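Local coordinates for single-stranded DNA-binding protein DdrB (Deinococcus radiodurans, PDB 4NOE), which binds single-stranded DNA and mediates the annealing of DNA strands, probably as part of the response to DNA damage, at residues Y107-K112 against E128-A133; I54-D59 against E142-P147; L6-I11 against D30-Y35; S63-R68 against V79-H84. All blocks are in the same frame, centred on the assembly; numbering follows the deposited sequence.

Contact 1 of 4, residues Y107-K112 against E128-A133. With nucleotides of chain F.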
# COMPACT_ATOMS: atom_id res chain seq x y z
N TYR E 107 -29.32 3.22 -3.24
CA TYR E 107 -29.21 3.97 -2.00
C TYR E 107 -27.77 3.91 -1.56
O TYR E 107 -27.24 2.83 -1.25
CB TYR E 107 -30.14 3.37 -0.93
CG TYR E 107 -31.59 3.69 -1.22
CD1 TYR E 107 -32.31 2.96 -2.16
CD2 TYR E 107 -32.23 4.74 -0.57
CE1 TYR E 107 -33.64 3.26 -2.43
CE2 TYR E 107 -33.56 5.05 -0.84
CZ TYR E 107 -34.25 4.31 -1.77
OH TYR E 107 -35.56 4.61 -2.03
N SER E 108 -27.13 5.08 -1.55
CA SER E 108 -25.71 5.19 -1.21
C SER E 108 -25.37 6.55 -0.62
O SER E 108 -26.10 7.53 -0.84
CB SER E 108 -24.84 4.97 -2.46
OG SER E 108 -25.00 6.05 -3.38
N ARG E 109 -24.25 6.61 0.10
CA ARG E 109 -23.75 7.85 0.68
C ARG E 109 -22.26 8.00 0.37
O ARG E 109 -21.58 7.04 -0.03
CB ARG E 109 -23.92 7.82 2.20
CG ARG E 109 -23.14 6.68 2.85
CD ARG E 109 -23.41 6.56 4.36
NE ARG E 109 -22.78 5.35 4.93
CZ ARG E 109 -21.50 5.28 5.28
NH1 ARG E 109 -20.68 6.32 5.12
NH2 ARG E 109 -21.02 4.16 5.78
N GLY E 110 -21.75 9.21 0.55
CA GLY E 110 -20.33 9.44 0.40
C GLY E 110 -19.58 8.76 1.53
O GLY E 110 -20.09 8.67 2.66
N ALA E 111 -18.38 8.28 1.24
CA ALA E 111 -17.56 7.64 2.26
C ALA E 111 -17.18 8.67 3.31
O ALA E 111 -16.98 9.85 3.00
CB ALA E 111 -16.31 7.05 1.64
N LYS E 112 -17.08 8.22 4.56
CA LYS E 112 -16.60 9.06 5.65
C LYS E 112 -15.16 8.69 5.96
O LYS E 112 -14.69 7.62 5.54
CB LYS E 112 -17.47 8.85 6.90
CG LYS E 112 -18.91 9.30 6.67
CD LYS E 112 -19.84 8.94 7.82
CE LYS E 112 -21.28 9.31 7.44
NZ LYS E 112 -22.18 9.49 8.60
N GLU E 128 -15.72 8.67 -3.29
CA GLU E 128 -15.99 7.29 -2.89
C GLU E 128 -17.40 7.15 -2.29
O GLU E 128 -17.79 7.94 -1.43
CB GLU E 128 -14.95 6.82 -1.89
CG GLU E 128 -13.51 6.94 -2.39
CD GLU E 128 -12.53 6.46 -1.35
OE1 GLU E 128 -12.53 7.03 -0.24
OE2 GLU E 128 -11.77 5.51 -1.63
N TYR E 129 -18.14 6.14 -2.73
CA TYR E 129 -19.50 5.91 -2.27
C TYR E 129 -19.57 4.63 -1.45
O TYR E 129 -18.75 3.72 -1.61
CB TYR E 129 -20.47 5.79 -3.46
CG TYR E 129 -20.68 7.07 -4.20
CD1 TYR E 129 -21.61 8.01 -3.76
CD2 TYR E 129 -19.95 7.36 -5.34
CE1 TYR E 129 -21.81 9.20 -4.45
CE2 TYR E 129 -20.13 8.55 -6.03
CZ TYR E 129 -21.06 9.46 -5.57
OH TYR E 129 -21.24 10.64 -6.25
N VAL E 130 -20.55 4.57 -0.56
CA VAL E 130 -20.75 3.38 0.25
C VAL E 130 -22.18 3.00 0.02
O VAL E 130 -23.07 3.85 0.14
CB VAL E 130 -20.53 3.68 1.74
CG1 VAL E 130 -20.86 2.46 2.59
CG2 VAL E 130 -19.08 4.15 2.00
N SER E 131 -22.43 1.74 -0.34
CA SER E 131 -23.77 1.31 -0.74
C SER E 131 -24.59 0.66 0.36
O SER E 131 -24.09 -0.20 1.10
CB SER E 131 -23.68 0.32 -1.91
OG SER E 131 -22.91 0.85 -2.97
N LEU E 132 -25.86 1.02 0.43
CA LEU E 132 -26.79 0.32 1.32
C LEU E 132 -27.57 -0.73 0.54
O LEU E 132 -27.71 -1.88 0.98
CB LEU E 132 -27.76 1.31 1.96
CG LEU E 132 -28.88 0.65 2.78
CD1 LEU E 132 -28.34 -0.10 4.00
CD2 LEU E 132 -29.90 1.70 3.22
N ALA E 133 -28.11 -0.32 -0.61
CA ALA E 133 -29.05 -1.17 -1.35
C ALA E 133 -29.19 -0.73 -2.80
O ALA E 133 -29.05 0.46 -3.13
CB ALA E 133 -30.45 -1.18 -0.65
P DT F 26 -22.93 7.90 -12.70
OP1 DT F 26 -23.65 8.63 -13.68
OP2 DT F 26 -21.53 8.10 -12.57
O5' DT F 26 -23.53 8.11 -11.25
C5' DT F 26 -24.92 8.31 -10.99
C4' DT F 26 -25.17 8.42 -9.50
O4' DT F 26 -24.66 7.25 -8.83
C3' DT F 26 -24.50 9.62 -8.83
O3' DT F 26 -25.34 10.21 -7.85
C2' DT F 26 -23.34 8.99 -8.10
C1' DT F 26 -23.91 7.64 -7.72
N1 DT F 26 -22.93 6.58 -7.47
C2 DT F 26 -23.15 5.66 -6.47
O2 DT F 26 -24.10 5.71 -5.72
N3 DT F 26 -22.21 4.67 -6.40
C4 DT F 26 -21.10 4.52 -7.19
O4 DT F 26 -20.35 3.58 -7.02
C5 DT F 26 -20.95 5.50 -8.23
C7 DT F 26 -19.79 5.40 -9.16
C6 DT F 26 -21.86 6.47 -8.32
P DG F 29 -21.81 13.17 1.78
OP1 DG F 29 -22.83 12.16 1.64
OP2 DG F 29 -22.14 14.55 1.77
O5' DG F 29 -20.98 12.96 3.10
C5' DG F 29 -19.81 12.13 3.10
C4' DG F 29 -18.75 12.66 4.04
O4' DG F 29 -18.09 13.78 3.43
C3' DG F 29 -19.27 13.15 5.40
O3' DG F 29 -18.32 13.03 6.46
C2' DG F 29 -19.45 14.63 5.17
C1' DG F 29 -18.39 14.97 4.15
N9 DG F 29 -18.86 15.96 3.20
C8 DG F 29 -20.14 16.41 3.06
N7 DG F 29 -20.27 17.32 2.13
C5 DG F 29 -18.99 17.49 1.65
C6 DG F 29 -18.50 18.35 0.63
O6 DG F 29 -19.12 19.14 -0.07
N1 DG F 29 -17.13 18.19 0.45
C2 DG F 29 -16.34 17.32 1.15
N2 DG F 29 -15.05 17.31 0.83
N3 DG F 29 -16.78 16.53 2.11
C4 DG F 29 -18.10 16.66 2.29
P DC F 30 -18.78 13.06 7.98
OP1 DC F 30 -17.82 12.25 8.68
OP2 DC F 30 -20.18 12.79 8.06
O5' DC F 30 -18.76 14.58 8.42
C5' DC F 30 -17.60 15.18 8.98
C4' DC F 30 -16.48 15.17 7.96
O4' DC F 30 -16.99 15.73 6.73
C3' DC F 30 -15.31 16.08 8.31
O3' DC F 30 -14.25 15.67 7.47
C2' DC F 30 -15.80 17.42 7.81
C1' DC F 30 -16.38 16.98 6.50
N1 DC F 30 -17.35 17.85 5.83
C2 DC F 30 -16.86 18.81 4.95
O2 DC F 30 -15.64 18.93 4.81
N3 DC F 30 -17.73 19.59 4.28
C4 DC F 30 -19.04 19.43 4.46
N4 DC F 30 -19.86 20.22 3.77
C5 DC F 30 -19.56 18.45 5.34
C6 DC F 30 -18.69 17.68 5.99

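Contact 2 of 4, residues I54-D59 against E142-P147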
# COMPACT_ATOMS: atom_id res chain seq x y z
N ILE E 54 -36.40 -4.36 -8.62
CA ILE E 54 -36.75 -2.97 -8.89
C ILE E 54 -38.23 -2.70 -8.58
O ILE E 54 -38.59 -1.60 -8.12
CB ILE E 54 -36.38 -2.56 -10.34
CG1 ILE E 54 -37.00 -1.22 -10.71
CG2 ILE E 54 -36.87 -3.62 -11.35
CD1 ILE E 54 -36.30 -0.06 -10.12
N GLU E 55 -39.09 -3.69 -8.79
CA GLU E 55 -40.52 -3.51 -8.52
C GLU E 55 -40.84 -3.46 -7.02
O GLU E 55 -41.98 -3.17 -6.63
CB GLU E 55 -41.37 -4.58 -9.23
N ASN E 56 -39.84 -3.73 -6.18
CA ASN E 56 -40.03 -3.65 -4.73
C ASN E 56 -39.68 -2.30 -4.11
O ASN E 56 -39.95 -2.07 -2.92
CB ASN E 56 -39.27 -4.77 -4.02
CG ASN E 56 -40.05 -6.07 -3.96
OD1 ASN E 56 -39.69 -7.06 -4.59
ND2 ASN E 56 -41.14 -6.08 -3.18
N GLU E 57 -39.11 -1.39 -4.90
CA GLU E 57 -38.55 -0.15 -4.37
C GLU E 57 -39.59 0.82 -3.81
O GLU E 57 -39.41 1.38 -2.73
CB GLU E 57 -37.72 0.56 -5.45
CG GLU E 57 -36.75 1.60 -4.92
CD GLU E 57 -37.38 2.98 -4.76
OE1 GLU E 57 -38.40 3.27 -5.43
OE2 GLU E 57 -36.85 3.79 -3.97
N ALA E 58 -40.66 1.04 -4.56
CA ALA E 58 -41.67 2.04 -4.20
C ALA E 58 -42.26 1.86 -2.79
O ALA E 58 -42.55 2.84 -2.11
CB ALA E 58 -42.77 2.05 -5.23
N ASP E 59 -42.42 0.61 -2.36
CA ASP E 59 -43.11 0.33 -1.09
C ASP E 59 -42.32 -0.66 -0.25
O ASP E 59 -42.88 -1.40 0.57
CB ASP E 59 -44.50 -0.23 -1.37
CG ASP E 59 -44.46 -1.53 -2.12
OD1 ASP E 59 -43.40 -1.83 -2.71
OD2 ASP E 59 -45.46 -2.27 -2.11
N GLU E 142 -43.60 -10.04 -2.74
CA GLU E 142 -44.61 -9.33 -1.97
C GLU E 142 -44.27 -9.22 -0.48
O GLU E 142 -44.64 -8.26 0.18
CB GLU E 142 -45.97 -10.00 -2.14
CG GLU E 142 -46.60 -9.73 -3.50
CD GLU E 142 -46.92 -8.26 -3.71
OE1 GLU E 142 -47.18 -7.55 -2.70
OE2 GLU E 142 -46.92 -7.81 -4.88
N ARG E 143 -43.57 -10.22 0.04
CA ARG E 143 -43.24 -10.21 1.46
C ARG E 143 -42.29 -9.06 1.82
O ARG E 143 -42.21 -8.65 2.98
CB ARG E 143 -42.66 -11.56 1.88
CG ARG E 143 -41.35 -11.89 1.22
CD ARG E 143 -40.91 -13.33 1.50
NE ARG E 143 -39.61 -13.59 0.87
CZ ARG E 143 -39.45 -13.86 -0.42
NH1 ARG E 143 -40.51 -13.93 -1.23
NH2 ARG E 143 -38.23 -14.07 -0.91
N TYR E 144 -41.59 -8.54 0.81
CA TYR E 144 -40.61 -7.46 1.04
C TYR E 144 -41.30 -6.13 1.26
O TYR E 144 -40.68 -5.16 1.71
CB TYR E 144 -39.67 -7.31 -0.16
CG TYR E 144 -38.62 -8.38 -0.31
CD1 TYR E 144 -38.35 -9.27 0.72
CD2 TYR E 144 -37.91 -8.51 -1.50
CE1 TYR E 144 -37.39 -10.25 0.57
CE2 TYR E 144 -36.94 -9.48 -1.65
CZ TYR E 144 -36.69 -10.35 -0.61
OH TYR E 144 -35.74 -11.33 -0.75
N ALA E 145 -42.58 -6.06 0.90
CA ALA E 145 -43.28 -4.79 0.90
C ALA E 145 -43.82 -4.44 2.28
O ALA E 145 -43.95 -5.32 3.14
CB ALA E 145 -44.40 -4.81 -0.11
N VAL E 146 -44.09 -3.16 2.49
CA VAL E 146 -44.83 -2.69 3.65
C VAL E 146 -46.22 -3.35 3.66
O VAL E 146 -46.89 -3.41 2.62
CB VAL E 146 -44.98 -1.16 3.64
CG1 VAL E 146 -45.87 -0.70 4.78
CG2 VAL E 146 -43.60 -0.48 3.72
N PRO E 147 -46.64 -3.89 4.81
CA PRO E 147 -47.96 -4.54 4.89
C PRO E 147 -49.09 -3.52 5.07
O PRO E 147 -48.81 -2.36 5.37
CB PRO E 147 -47.83 -5.42 6.14
CG PRO E 147 -46.84 -4.72 6.99
CD PRO E 147 -45.86 -4.06 6.04

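Contact 3 of 4, residues L6-I11 against D30-Y35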
# COMPACT_ATOMS: atom_id res chain seq x y z
N LEU E 6 -36.77 -20.91 15.43
CA LEU E 6 -35.54 -20.34 14.89
C LEU E 6 -34.99 -19.36 15.91
O LEU E 6 -35.70 -18.97 16.84
CB LEU E 6 -35.80 -19.61 13.56
CG LEU E 6 -36.03 -20.35 12.23
CD1 LEU E 6 -37.16 -21.34 12.30
CD2 LEU E 6 -36.32 -19.35 11.14
N GLN E 7 -33.73 -18.98 15.74
CA GLN E 7 -33.13 -17.88 16.48
C GLN E 7 -32.60 -16.88 15.48
O GLN E 7 -32.10 -17.24 14.41
CB GLN E 7 -31.98 -18.37 17.36
CG GLN E 7 -32.40 -19.23 18.55
CD GLN E 7 -31.20 -19.62 19.39
OE1 GLN E 7 -30.37 -20.44 18.97
NE2 GLN E 7 -31.08 -19.03 20.57
N ILE E 8 -32.71 -15.60 15.80
CA ILE E 8 -32.14 -14.60 14.92
C ILE E 8 -31.25 -13.70 15.76
O ILE E 8 -31.61 -13.32 16.88
CB ILE E 8 -33.22 -13.83 14.11
CG1 ILE E 8 -32.63 -12.55 13.50
CG2 ILE E 8 -34.43 -13.48 14.95
CD1 ILE E 8 -33.62 -11.83 12.59
N GLU E 9 -30.06 -13.41 15.24
CA GLU E 9 -29.11 -12.58 15.95
C GLU E 9 -29.20 -11.16 15.44
O GLU E 9 -29.09 -10.92 14.23
CB GLU E 9 -27.68 -13.11 15.78
N PHE E 10 -29.41 -10.23 16.36
CA PHE E 10 -29.48 -8.82 16.00
C PHE E 10 -28.29 -8.08 16.60
O PHE E 10 -27.69 -8.52 17.58
CB PHE E 10 -30.74 -8.16 16.58
CG PHE E 10 -32.02 -8.59 15.93
CD1 PHE E 10 -32.40 -8.09 14.69
CD2 PHE E 10 -32.88 -9.46 16.58
CE1 PHE E 10 -33.59 -8.46 14.11
CE2 PHE E 10 -34.08 -9.84 16.01
CZ PHE E 10 -34.43 -9.34 14.76
N ILE E 11 -27.99 -6.94 15.99
CA ILE E 11 -27.17 -5.93 16.61
C ILE E 11 -28.15 -4.81 16.94
O ILE E 11 -28.83 -4.28 16.05
CB ILE E 11 -26.12 -5.40 15.64
CG1 ILE E 11 -25.16 -6.52 15.21
CG2 ILE E 11 -25.33 -4.26 16.29
CD1 ILE E 11 -24.33 -7.10 16.36
N ASP E 30 -41.83 -10.91 10.32
CA ASP E 30 -42.53 -10.04 11.27
C ASP E 30 -41.67 -9.70 12.49
O ASP E 30 -41.68 -8.56 12.97
CB ASP E 30 -43.87 -10.66 11.69
CG ASP E 30 -44.88 -10.67 10.56
OD1 ASP E 30 -44.78 -9.81 9.65
OD2 ASP E 30 -45.78 -11.55 10.57
N VAL E 31 -40.92 -10.67 12.99
CA VAL E 31 -39.95 -10.41 14.04
C VAL E 31 -38.92 -9.39 13.55
O VAL E 31 -38.59 -8.44 14.26
CB VAL E 31 -39.27 -11.71 14.50
CG1 VAL E 31 -38.14 -11.42 15.47
CG2 VAL E 31 -40.32 -12.64 15.12
N GLN E 32 -38.43 -9.57 12.32
CA GLN E 32 -37.47 -8.63 11.75
C GLN E 32 -38.04 -7.22 11.66
O GLN E 32 -37.35 -6.25 12.01
CB GLN E 32 -36.99 -9.08 10.36
CG GLN E 32 -35.73 -9.92 10.38
CD GLN E 32 -35.35 -10.40 9.00
OE1 GLN E 32 -34.86 -9.62 8.17
NE2 GLN E 32 -35.61 -11.67 8.72
N ARG E 33 -39.29 -7.10 11.23
CA ARG E 33 -39.94 -5.80 11.18
C ARG E 33 -40.04 -5.19 12.57
O ARG E 33 -39.85 -3.99 12.76
CB ARG E 33 -41.34 -5.90 10.58
CG ARG E 33 -41.37 -6.32 9.13
CD ARG E 33 -42.79 -6.35 8.60
NE ARG E 33 -42.78 -6.19 7.15
CZ ARG E 33 -42.91 -7.19 6.30
NH1 ARG E 33 -43.09 -8.42 6.75
NH2 ARG E 33 -42.89 -6.96 4.99
N HIS E 34 -40.35 -6.04 13.56
CA HIS E 34 -40.58 -5.53 14.91
C HIS E 34 -39.33 -4.90 15.49
O HIS E 34 -39.36 -3.75 15.92
CB HIS E 34 -41.12 -6.63 15.83
CG HIS E 34 -41.17 -6.23 17.27
ND1 HIS E 34 -42.26 -5.63 17.84
CD2 HIS E 34 -40.25 -6.36 18.26
CE1 HIS E 34 -42.02 -5.40 19.12
NE2 HIS E 34 -40.80 -5.84 19.40
N TYR E 35 -38.22 -5.63 15.51
CA TYR E 35 -36.99 -5.05 16.06
C TYR E 35 -36.34 -4.09 15.07
O TYR E 35 -35.54 -3.22 15.46
CB TYR E 35 -36.02 -6.13 16.53
CG TYR E 35 -36.58 -6.96 17.67
CD1 TYR E 35 -36.53 -6.49 18.98
CD2 TYR E 35 -37.14 -8.20 17.44
CE1 TYR E 35 -37.03 -7.26 20.03
CE2 TYR E 35 -37.65 -8.96 18.46
CZ TYR E 35 -37.59 -8.49 19.75
OH TYR E 35 -38.10 -9.27 20.77

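Contact 4 of 4, residues S63-R68 against V79-H84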
# COMPACT_ATOMS: atom_id res chain seq x y z
N SER E 63 -37.92 -1.39 7.44
CA SER E 63 -37.74 -1.95 8.79
C SER E 63 -37.21 -3.38 8.73
O SER E 63 -36.63 -3.88 9.71
CB SER E 63 -39.04 -1.88 9.61
OG SER E 63 -39.95 -2.89 9.20
N LEU E 64 -37.39 -4.05 7.59
CA LEU E 64 -36.83 -5.39 7.40
C LEU E 64 -35.32 -5.38 7.62
O LEU E 64 -34.78 -6.34 8.17
CB LEU E 64 -37.19 -5.96 6.02
CG LEU E 64 -38.66 -6.39 5.87
CD1 LEU E 64 -39.03 -6.64 4.41
CD2 LEU E 64 -38.94 -7.64 6.71
N ILE E 65 -34.65 -4.30 7.22
CA ILE E 65 -33.20 -4.23 7.44
C ILE E 65 -32.81 -3.20 8.49
O ILE E 65 -31.67 -2.71 8.50
CB ILE E 65 -32.40 -3.96 6.15
CG1 ILE E 65 -32.73 -2.57 5.58
CG2 ILE E 65 -32.66 -5.06 5.12
CD1 ILE E 65 -31.87 -2.17 4.36
N GLY E 66 -33.76 -2.87 9.38
CA GLY E 66 -33.49 -1.96 10.49
C GLY E 66 -33.33 -0.50 10.06
O GLY E 66 -32.74 0.31 10.78
N ALA E 67 -33.87 -0.17 8.89
CA ALA E 67 -33.75 1.17 8.35
C ALA E 67 -35.10 1.87 8.37
O ALA E 67 -36.14 1.22 8.60
CB ALA E 67 -33.20 1.10 6.92
N ARG E 68 -35.09 3.17 8.12
CA ARG E 68 -36.31 3.98 8.05
C ARG E 68 -36.14 5.11 7.04
O ARG E 68 -35.02 5.61 6.83
CB ARG E 68 -36.65 4.55 9.44
CG ARG E 68 -35.56 5.48 10.01
CD ARG E 68 -35.53 5.45 11.54
NE ARG E 68 -34.35 6.12 12.10
CZ ARG E 68 -34.32 7.40 12.48
NH1 ARG E 68 -35.40 8.16 12.37
NH2 ARG E 68 -33.20 7.92 12.97
N VAL E 79 -32.60 7.42 3.36
CA VAL E 79 -32.84 6.29 4.23
C VAL E 79 -31.78 6.27 5.32
O VAL E 79 -30.59 6.44 5.05
CB VAL E 79 -32.82 4.95 3.45
CG1 VAL E 79 -32.66 3.78 4.39
CG2 VAL E 79 -34.10 4.80 2.62
N ILE E 80 -32.23 6.09 6.56
CA ILE E 80 -31.36 6.09 7.71
C ILE E 80 -31.14 4.66 8.15
O ILE E 80 -32.09 3.94 8.45
CB ILE E 80 -31.99 6.85 8.89
CG1 ILE E 80 -32.50 8.23 8.46
CG2 ILE E 80 -31.00 6.96 10.05
CD1 ILE E 80 -31.43 9.12 7.87
N HIS E 81 -29.88 4.25 8.19
CA HIS E 81 -29.53 2.89 8.59
C HIS E 81 -28.26 2.94 9.43
O HIS E 81 -27.23 3.46 8.98
CB HIS E 81 -29.31 2.05 7.33
CG HIS E 81 -28.93 0.62 7.60
ND1 HIS E 81 -27.62 0.19 7.62
CD2 HIS E 81 -29.69 -0.47 7.82
CE1 HIS E 81 -27.60 -1.12 7.85
NE2 HIS E 81 -28.84 -1.55 7.97
N ARG E 82 -28.34 2.41 10.66
CA ARG E 82 -27.24 2.47 11.63
C ARG E 82 -26.63 3.86 11.79
O ARG E 82 -25.40 4.00 11.86
CB ARG E 82 -26.13 1.48 11.28
CG ARG E 82 -26.51 0.04 11.41
CD ARG E 82 -25.93 -0.53 12.69
NE ARG E 82 -26.88 -1.44 13.30
CZ ARG E 82 -27.15 -1.49 14.59
NH1 ARG E 82 -26.51 -0.70 15.45
NH2 ARG E 82 -28.04 -2.36 15.02
N GLY E 83 -27.47 4.89 11.84
CA GLY E 83 -26.98 6.24 12.07
C GLY E 83 -26.44 6.97 10.85
O GLY E 83 -26.02 8.12 10.98
N HIS E 84 -26.44 6.32 9.69
CA HIS E 84 -25.98 6.96 8.45
C HIS E 84 -27.15 7.25 7.51
O HIS E 84 -28.14 6.51 7.48
CB HIS E 84 -24.99 6.04 7.71
CG HIS E 84 -23.78 5.67 8.51
ND1 HIS E 84 -22.72 6.52 8.71
CD2 HIS E 84 -23.45 4.51 9.14
CE1 HIS E 84 -21.80 5.92 9.44
NE2 HIS E 84 -22.22 4.70 9.72
O HOH W 1 -30.74 1.18 12.05

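Contact 1 of 4, residues Y107-K112 against E128-A133
Y107 O is held by two successive backbone N-H groups across the pair of strands: L132 N donates to it at 2.8 Å, and A133 N adds a weak bond at 3.3 Å. Two residues thus face one, which is a classic beta bulge, and Y107 N answers with an almost straight bond to A133 O (2.8 Å, 178° at the hydrogen). Beyond the bulge the antiparallel ladder is regular. R109 and V130 form a hydrogen-bonded pair through both their N and O atoms, and A111 N reaches E128 O at the end. Strands 104-110 and 128-135 are neighbours in the mixed sheet of the DdrB-like domain, and here they carry bound single-stranded DNA on one face. On that face S108 OG gives a short bond to O2 of DT26 of chain F (2.5 Å), and it also bonds R89. S108 chi1, 68°, puts OG between its own backbone N and carbonyl carbon, within reach of the base. The Y129 ring lies under the same base, whose N1 sits 3.6 Å above the ring plane, over its centre; a flat aromatic suits a flat pyrimidine. G110 is glycine for good reason, since a CB would collide with C5' of DG29 of chain F, and its N makes a weak bond to OP1 of that nucleotide. On the other face R109 runs alongside V130, in the same direction. V130 CG1 lies beneath one face of its guanidinium, 3.6 Å from R109 NH2, while R109 NH1 forms a salt bridge with D115.

Contact 2 of 4, residues I54-D59 against E142-P147
D59 and N56 give this contact most of its buried surface, and they use different chemistry. The backbone of D59 makes the bond: V146 N donates to D59 O at 2.9 Å, 169° at the hydrogen, approaching nearly along the C=O axis. V146 CG2 also rests against D59 O, at 3.4 Å. The carboxylate of D59 turns to A145, with D59 OD2 3.4 Å from A145 CB; a chi1 of 62°, with CG between the backbone N and the carbonyl carbon of D59, brings the acid to that methyl. A methyl is small enough to lie against this acid, whose charge is met by a salt bridge from OD2 to R140. That arginine also bridges E142, so it probably eases the repulsion between the two acids, whose D59 OD2 and E142 OE1 are 5.6 Å apart. N56 meets Y144 instead. The two side chains cross at about a right angle, with amide and ring planes 62° apart. N56 ND2 lies 3.6 Å from Y144 CB, and N56 OD1 lies 3.8 Å from Y144 CD2. Asparagine suits the place because its amide can pack on the tyrosine while ND2 donates to Q141 O. An alanine here would probably leave Q141 O without this donor and open a gap beside the CB and CD2 of Y144. The far end of Y144 points to a second subunit, where its OH bonds D13. Two short 3-10 segments, 54-56 and 142-144, together with the coils that follow them, thus pack the C-terminal tail against the loop after strand 50-52, next to a subunit interface.

Contact 3 of 4, residues L6-I11 against D30-Y35
Helix 28-37 packs on one face of the beta hairpin formed by strands 6-11 and 17-22, residues 30-35 running at 25° to strand 6-11 with the axes of these two segments 10.7 Å apart. I8 and F10, alternate residues of the strand, point toward the helix and meet V31 and Y35, one turn apart on it, and Q32 beside V31. No hydrogen bond crosses between the two segments; carbon atoms make the contact, including the aliphatic CG of Q32. The hairpin also continues beyond this chain: residues 6-9 pair antiparallel with a strand of a second subunit, and the contact therefore lies close to an oligomeric interface. F10 carries the packing. Its ring has I8 CG1 over one face and Y35 CB over the opposite face, the latter a CH-pi contact with Y35 CB 4.2 Å from the centroid of the F10 ring and 16° off its normal. The two rings sit obliquely, planes at 47°, with F10 CE2 closest to Y35 CD2 at 3.8 Å. The tyrosine ring has a further partner, stacking with W40. An alanine here in place of F10 would probably open a gap between I8 and Y35 and leave the tyrosine ring freer to shift. At the ring's far end F10 CZ reaches V31 CG1 at 4.3 Å. Beside it, the branched I8 supplies two arms: CG2 lies 4.3 Å from V31 CG1, while the extended CD1 presses on Q32 CG at 3.6 Å.

Contact 4 of 4, residues S63-R68 against V79-H84
Backbone hydrogen bonds join R68 and I80, the one bridged pair here: I80 N donates to R68 O at 2.8 Å, nearly straight at 176°, and R68 N donates back to I80 O at 3.1 Å. Close to them are weaker CA-H...O contacts, from A67 CA to I80 O and from V79 CA to R68 O. Apolar packing is led by A67, whose CB meets V79 CG1 at 3.7 Å; the small methyl fits this buried place, where W62 touches both A67 and V79. The cationic group of R68 is used through its flat side. Its chain is extended from CG to NE, and NH2 lies 3.8 Å from I80 CG2, the guanidinium spread over the isoleucine's CB. At the other end the H81 ring turns its edge to I65 O, which stands in the ring plane, 3.1 Å from both H81 CD2 and H81 NE2. A water links G66 O and R82 N. G66 has a positive phi of 72°, which favours glycine. Beyond, H81 and H84 close a type I' turn, in which G83 suits its backbone angles. Strands 68-71, 77-81 and 84-91, each antiparallel to the next, form a beta meander within the mixed sheet.

In the fold
Contacts 1 and 4 belong to one mixed sheet and touch where V79 packs on Y107 and L132, so the same apolar layer serves both; K112 NZ also bonds H84. Contact 1 meets the DNA directly and adds polar and aromatic groups to its ladder, whereas contact 4, nearest the chain's centre, joins a loop to a strand through one bridged pair and is largely buried, though R68 is exposed. Contacts 2 and 3 lie farther out, beside the second subunit. Contact 3 is made of carbon contacts without a hydrogen bond, its nearest atom about 20 Å from the bound DNA. Contact 2 combines a single backbone bond, amide-on-tyrosine packing and charged neighbours, and R33 of contact 3 reaches R143 O there.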